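Local coordinates for protein orotidine 5'-phosphate decarboxylase (Methanocaldococcus jannaschii, PDB 4LUI) that probably catalyses the decarboxylation of orotidine 5'-monophosphate to UMP, the last step of de novo UMP synthesis, as a homodimeric TIM-barrel enzyme, at residues V128-E133 and S151-K156; D160-P165 and L181-P186. All coordinates share one frame; numbering follows the deposited sequence. Where two conformers were deposited one is given.

Contact 1 of 2, residues V128-E133 and S151-K156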
loop_
_atom_site.group_PDB
_atom_site.type_symbol
_atom_site.label_atom_id
_atom_site.label_comp_id
_atom_site.label_asym_id
_atom_site.label_seq_id
_atom_site.Cartn_x
_atom_site.Cartn_y
_atom_site.Cartn_z
ATOM N N VAL B 128 -8.661 -10.857 7.014
ATOM C CA VAL B 128 -7.513 -9.953 7.112
ATOM C C VAL B 128 -6.232 -10.783 7.251
ATOM O O VAL B 128 -6.157 -11.703 8.059
ATOM C CB VAL B 128 -7.658 -9.028 8.315
ATOM C CG1 VAL B 128 -6.448 -8.083 8.438
ATOM C CG2 VAL B 128 -8.938 -8.252 8.207
ATOM N N ILE B 129 -5.234 -10.454 6.444
ATOM C CA ILE B 129 -4.019 -11.234 6.354
ATOM C C ILE B 129 -2.866 -10.268 6.611
ATOM O O ILE B 129 -2.790 -9.222 5.980
ATOM C CB ILE B 129 -3.898 -11.832 4.939
ATOM C CG1 ILE B 129 -5.046 -12.826 4.679
ATOM C CG2 ILE B 129 -2.539 -12.466 4.725
ATOM C CD1 ILE B 129 -5.350 -13.053 3.204
ATOM N N MET B 130 -1.988 -10.588 7.552
ATOM C CA MET B 130 -0.912 -9.652 7.895
ATOM C C MET B 130 0.428 -10.065 7.297
ATOM O O MET B 130 0.843 -11.222 7.433
ATOM C CB MET B 130 -0.753 -9.551 9.420
ATOM C CG MET B 130 0.348 -8.561 9.825
ATOM S SD MET B 130 0.773 -8.647 11.578
ATOM C CE MET B 130 -0.843 -8.363 12.274
ATOM N N VAL B 131 1.118 -9.119 6.662
ATOM C CA VAL B 131 2.501 -9.354 6.272
ATOM C C VAL B 131 3.368 -9.310 7.518
ATOM O O VAL B 131 3.441 -8.276 8.184
ATOM C CB VAL B 131 3.021 -8.249 5.349
ATOM C CG1 VAL B 131 4.480 -8.522 4.988
ATOM C CG2 VAL B 131 2.188 -8.167 4.098
ATOM N N THR B 132 4.039 -10.413 7.832
ATOM C CA THR B 132 4.936 -10.420 8.988
ATOM C C THR B 132 6.406 -10.425 8.591
ATOM O O THR B 132 7.277 -10.153 9.419
ATOM C CB THR B 132 4.705 -11.629 9.923
ATOM O OG1 THR B 132 5.031 -12.843 9.230
ATOM C CG2 THR B 132 3.249 -11.676 10.436
ATOM N N GLU B 133 6.692 -10.745 7.334
ATOM C CA GLU B 133 8.074 -10.972 6.916
ATOM C C GLU B 133 8.148 -10.912 5.389
ATOM O O GLU B 133 7.254 -11.401 4.712
ATOM C CB GLU B 133 8.529 -12.337 7.454
ATOM C CG GLU B 133 10.024 -12.611 7.402
ATOM C CD GLU B 133 10.457 -13.682 8.404
ATOM O OE1 GLU B 133 9.757 -13.869 9.427
ATOM O OE2 GLU B 133 11.507 -14.322 8.175
ATOM N N SER B 151 4.766 -11.611 13.944
ATOM C CA SER B 151 4.016 -12.860 14.017
ATOM C C SER B 151 3.324 -13.001 15.378
ATOM O O SER B 151 2.224 -13.549 15.466
ATOM C CB SER B 151 4.908 -14.068 13.718
ATOM O OG SER B 151 6.033 -14.100 14.573
ATOM N N GLU B 152 3.955 -12.492 16.435
ATOM C CA GLU B 152 3.312 -12.473 17.744
ATOM C C GLU B 152 2.089 -11.555 17.717
ATOM O O GLU B 152 1.068 -11.869 18.336
ATOM C CB GLU B 152 4.281 -12.031 18.852
ATOM C CG GLU B 152 5.419 -13.004 19.104
ATOM C CD GLU B 152 6.608 -12.367 19.805
ATOM O OE1 GLU B 152 6.445 -11.279 20.402
ATOM O OE2 GLU B 152 7.709 -12.961 19.747
ATOM N N MET B 153 2.178 -10.436 17.005
ATOM C CA MET B 153 1.034 -9.538 16.949
ATOM C C MET B 153 -0.095 -10.134 16.107
ATOM O O MET B 153 -1.272 -9.955 16.424
ATOM C CB MET B 153 1.428 -8.157 16.432
ATOM C CG MET B 153 0.326 -7.139 16.590
ATOM S SD MET B 153 0.819 -5.510 16.023
ATOM C CE MET B 153 1.606 -5.920 14.473
ATOM N N ALA B 154 0.267 -10.851 15.048
ATOM C CA ALA B 154 -0.728 -11.544 14.231
ATOM C C ALA B 154 -1.510 -12.548 15.090
ATOM O O ALA B 154 -2.738 -12.644 15.000
ATOM C CB ALA B 154 -0.055 -12.255 13.073
ATOM N N LYS B 155 -0.793 -13.270 15.948
ATOM C CA LYS B 155 -1.437 -14.224 16.851
ATOM C C LYS B 155 -2.346 -13.525 17.865
ATOM O O LYS B 155 -3.474 -13.967 18.106
ATOM C CB LYS B 155 -0.391 -15.076 17.575
ATOM C CG LYS B 155 -0.979 -16.014 18.629
ATOM C CD LYS B 155 0.040 -17.047 19.098
ATOM C CE LYS B 155 1.257 -16.397 19.720
ATOM N NZ LYS B 155 2.363 -17.376 19.980
ATOM N N LYS B 156 -1.849 -12.436 18.452
ATOM C CA LYS B 156 -2.605 -11.675 19.451
ATOM C C LYS B 156 -3.913 -11.134 18.877
ATOM O O LYS B 156 -4.978 -11.263 19.498
ATOM C CB LYS B 156 -1.758 -10.513 19.979
ATOM C CG LYS B 156 -2.487 -9.605 20.952
ATOM C CD LYS B 156 -1.646 -8.388 21.305
ATOM C CE LYS B 156 -2.411 -7.459 22.242
ATOM N NZ LYS B 156 -1.636 -6.238 22.601
#
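Met130 of strand 127-131 reaches out to Ala154 and Met153 on helix 147-157. Its CB points toward the helix. CG is anti to the backbone N (chi1 -179°) and chi2 is also extended, which carries the sulfur straight out from the strand. CB and CG act as the spacer, and the touching begins at SD. SD lies 4.0 Å from Ala154 CB. The chain then bends at chi3 (-56°), and CE settles on the helix backbone, 3.7 Å from Ala154 CA. The two methionine chains cross at about a right angle and touch through SD and CE of Met130 and CE of Met153. Met130 SD to Met153 CE is 4.1 Å in the conformer given, one of two for Met153, and is less certain for that reason. Met153 also packs on Gln141 of the second subunit.

Thr132, just past the strand, makes the second point of contact. Its methyl CG2 sits 3.8 Å from both N and CA of Ser151 and 4.3 Å from Ala154 CB. In the conformer given, Ser151 OG hydrogen-bonds to Asp148 O. No hydrogen bond crosses between the segments, and all five touching residues are buried. At Ala154 the small methyl lets Met130 CE reach the helix backbone. This is the apolar strand-to-helix layer of a beta-alpha-beta unit, on the outer side of a TIM barrel.

Contact 2 of 2, residues D160-P165 and L181-P186; sequences DAIVAP and LPVITP
Ile162 and Val183 face each other on one side of two parallel strands, and Val163 and Ile184 do so on the other. In both pairs the side chains cross obliquely. Ile162 CG1 stands between its backbone N and carbonyl carbon (chi1 58°), which brings it 3.9 Å from Val183 CG2. Ile162 CG2, beside the backbone N, meets Leu181 CD1. This face is covered by helix 169-179, with Ile175 touching both Ile162 and Ala164. On the opposite face, inside the barrel, Val163 CG2 lies 4.2 Å from Ile184 CB, and both residues touch Ile129. Ile184 sends CD1 back along the sheet to Ala161 CB, 4.0 Å away. Ala161 CB also rests on Pro182 CB.

Strands 161-163 and 183-186 are neighbours in the TIM barrel, joined by a beta-alpha-beta crossover through helix 169-179. Ile162 N hydrogen-bonds to Pro182 O, and Ile184 N to Ile162 O at 2.7 Å. The third bond, Ala164 N to Ile184 O, is longer at 3.2 Å.

At the C-terminal end a side chain takes over. With chi1 at -166°, the Thr185 hydroxyl lies opposite its own N, beside the carbonyl carbon, and from there OG1 donates to Ala164 O at 2.8 Å. It approaches with a C=O...O angle of 139°, tilted from the carbonyl plane. A valine in place of Thr185 would probably leave Ala164 O without this donor and weaken the tie between the two strand ends. Pro186 follows where the next N-H would be expected, and has none; the Thr185 hydroxyl appears to take its place. Three main-chain bonds thus hold the strands, and a side-chain hydroxyl satisfies Ala164 O next to Pro186, a predicted substrate-binding residue.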
loop_
_atom_site.group_PDB
_atom_site.type_symbol
_atom_site.label_atom_id
_atom_site.label_comp_id
_atom_site.label_asym_id
_atom_site.label_seq_id
_atom_site.Cartn_x
_atom_site.Cartn_y
_atom_site.Cartn_z
ATOM N N ASP B 160 -6.587 -13.667 10.130
ATOM C CA ASP B 160 -6.953 -14.920 9.480
ATOM C C ASP B 160 -5.763 -15.710 8.956
ATOM O O ASP B 160 -5.824 -16.943 8.876
ATOM C CB ASP B 160 -7.947 -14.655 8.350
ATOM C CG ASP B 160 -9.231 -14.055 8.851
ATOM O OD1 ASP B 160 -10.159 -14.827 9.173
ATOM O OD2 ASP B 160 -9.302 -12.818 8.958
ATOM N N ALA B 161 -4.699 -15.001 8.575
ATOM C CA ALA B 161 -3.510 -15.638 8.018
ATOM C C ALA B 161 -2.357 -14.654 8.010
ATOM O O ALA B 161 -2.556 -13.453 8.201
ATOM C CB ALA B 161 -3.773 -16.128 6.587
ATOM N N ILE B 162 -1.152 -15.160 7.775
ATOM C CA ILE B 162 -0.000 -14.280 7.590
ATOM C C ILE B 162 0.687 -14.573 6.264
ATOM O O ILE B 162 0.561 -15.674 5.697
ATOM C CB ILE B 162 1.018 -14.428 8.738
ATOM C CG1 ILE B 162 1.504 -15.869 8.850
ATOM C CG2 ILE B 162 0.396 -13.998 10.059
ATOM C CD1 ILE B 162 2.622 -16.037 9.864
ATOM N N VAL B 163 1.424 -13.573 5.785
ATOM C CA VAL B 163 2.234 -13.693 4.577
ATOM C C VAL B 163 3.687 -13.664 5.027
ATOM O O VAL B 163 4.089 -12.769 5.761
ATOM C CB VAL B 163 1.983 -12.511 3.632
ATOM C CG1 VAL B 163 3.012 -12.497 2.512
ATOM C CG2 VAL B 163 0.590 -12.583 3.066
ATOM N N ALA B 164 4.459 -14.659 4.606
ATOM C CA ALA B 164 5.863 -14.760 4.987
ATOM C C ALA B 164 6.603 -15.580 3.931
ATOM O O ALA B 164 5.982 -16.338 3.180
ATOM C CB ALA B 164 6.001 -15.396 6.374
ATOM N N PRO B 165 7.926 -15.400 3.834
ATOM C CA PRO B 165 8.711 -16.069 2.793
ATOM C C PRO B 165 9.036 -17.531 3.078
ATOM O O PRO B 165 8.993 -17.976 4.229
ATOM C CB PRO B 165 10.022 -15.264 2.775
ATOM C CG PRO B 165 9.707 -13.983 3.458
ATOM C CD PRO B 165 8.711 -14.349 4.506
ATOM N N LEU B 181 -0.956 -19.630 12.917
ATOM C CA LEU B 181 -1.988 -19.204 11.990
ATOM C C LEU B 181 -1.650 -19.749 10.612
ATOM O O LEU B 181 -0.488 -20.079 10.343
ATOM C CB LEU B 181 -2.008 -17.672 11.905
ATOM C CG LEU B 181 -2.532 -16.971 13.156
ATOM C CD1 LEU B 181 -2.230 -15.494 13.094
ATOM C CD2 LEU B 181 -4.029 -17.216 13.298
ATOM N N PRO B 182 -2.653 -19.827 9.723
ATOM C CA PRO B 182 -2.355 -20.131 8.319
ATOM C C PRO B 182 -1.310 -19.183 7.729
ATOM O O PRO B 182 -1.296 -17.986 8.040
ATOM C CB PRO B 182 -3.703 -19.917 7.629
ATOM C CG PRO B 182 -4.701 -20.268 8.692
ATOM C CD PRO B 182 -4.102 -19.704 9.956
ATOM N N VAL B 183 -0.443 -19.732 6.883
ATOM C CA VAL B 183 0.599 -18.963 6.232
ATOM C C VAL B 183 0.371 -19.024 4.735
ATOM O O VAL B 183 -0.037 -20.069 4.198
ATOM C CB VAL B 183 1.990 -19.541 6.547
ATOM C CG1 VAL B 183 3.076 -18.684 5.918
ATOM C CG2 VAL B 183 2.194 -19.603 8.042
ATOM N N ILE B 184 0.614 -17.889 4.087
ATOM C CA ILE B 184 0.592 -17.744 2.638
ATOM C C ILE B 184 2.040 -17.463 2.221
ATOM O O ILE B 184 2.634 -16.472 2.655
ATOM C CB ILE B 184 -0.306 -16.571 2.250
ATOM C CG1 ILE B 184 -1.748 -16.856 2.699
ATOM C CG2 ILE B 184 -0.248 -16.312 0.761
ATOM C CD1 ILE B 184 -2.613 -15.596 2.817
ATOM N N THR B 185 2.615 -18.349 1.416
ATOM C CA THR B 185 4.052 -18.307 1.146
ATOM C C THR B 185 4.349 -18.789 -0.281
ATOM O O THR B 185 3.582 -19.564 -0.847
ATOM C CB THR B 185 4.807 -19.171 2.187
ATOM O OG1 THR B 185 6.208 -18.877 2.145
ATOM C CG2 THR B 185 4.603 -20.659 1.939
ATOM N N PRO B 186 5.454 -18.330 -0.886
ATOM C CA PRO B 186 5.700 -18.828 -2.248
ATOM C C PRO B 186 5.960 -20.324 -2.288
ATOM O O PRO B 186 6.672 -20.851 -1.435
ATOM C CB PRO B 186 6.967 -18.074 -2.668
ATOM C CG PRO B 186 6.926 -16.826 -1.866
ATOM C CD PRO B 186 6.379 -17.243 -0.524
#

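In the fold
Contacts 1 and 2 lie on neighbouring parts of one eight-stranded parallel barrel, with centres 9 Å apart. They follow in series along the chain: helix 147-157 of contact 1 leads into strand 161-163 of contact 2. Strands 127-131 and 161-163 are neighbours, and Met130 O to Val163 N, 2.9 Å, is a probable hydrogen bond between the contacts. Asp160 OD2 probably bonds Val128 N at 2.8 Å. Contact 2 is nearer the predicted substrate site. It includes Pro186, and the side chains of Pro165 and Ile184 are about 4 Å and 6 Å from those of Ser135 and Lys51, two other predicted substrate-binding residues. In contact 1 the Met130 side chain is about 9 Å from that of Lys81, the predicted proton donor.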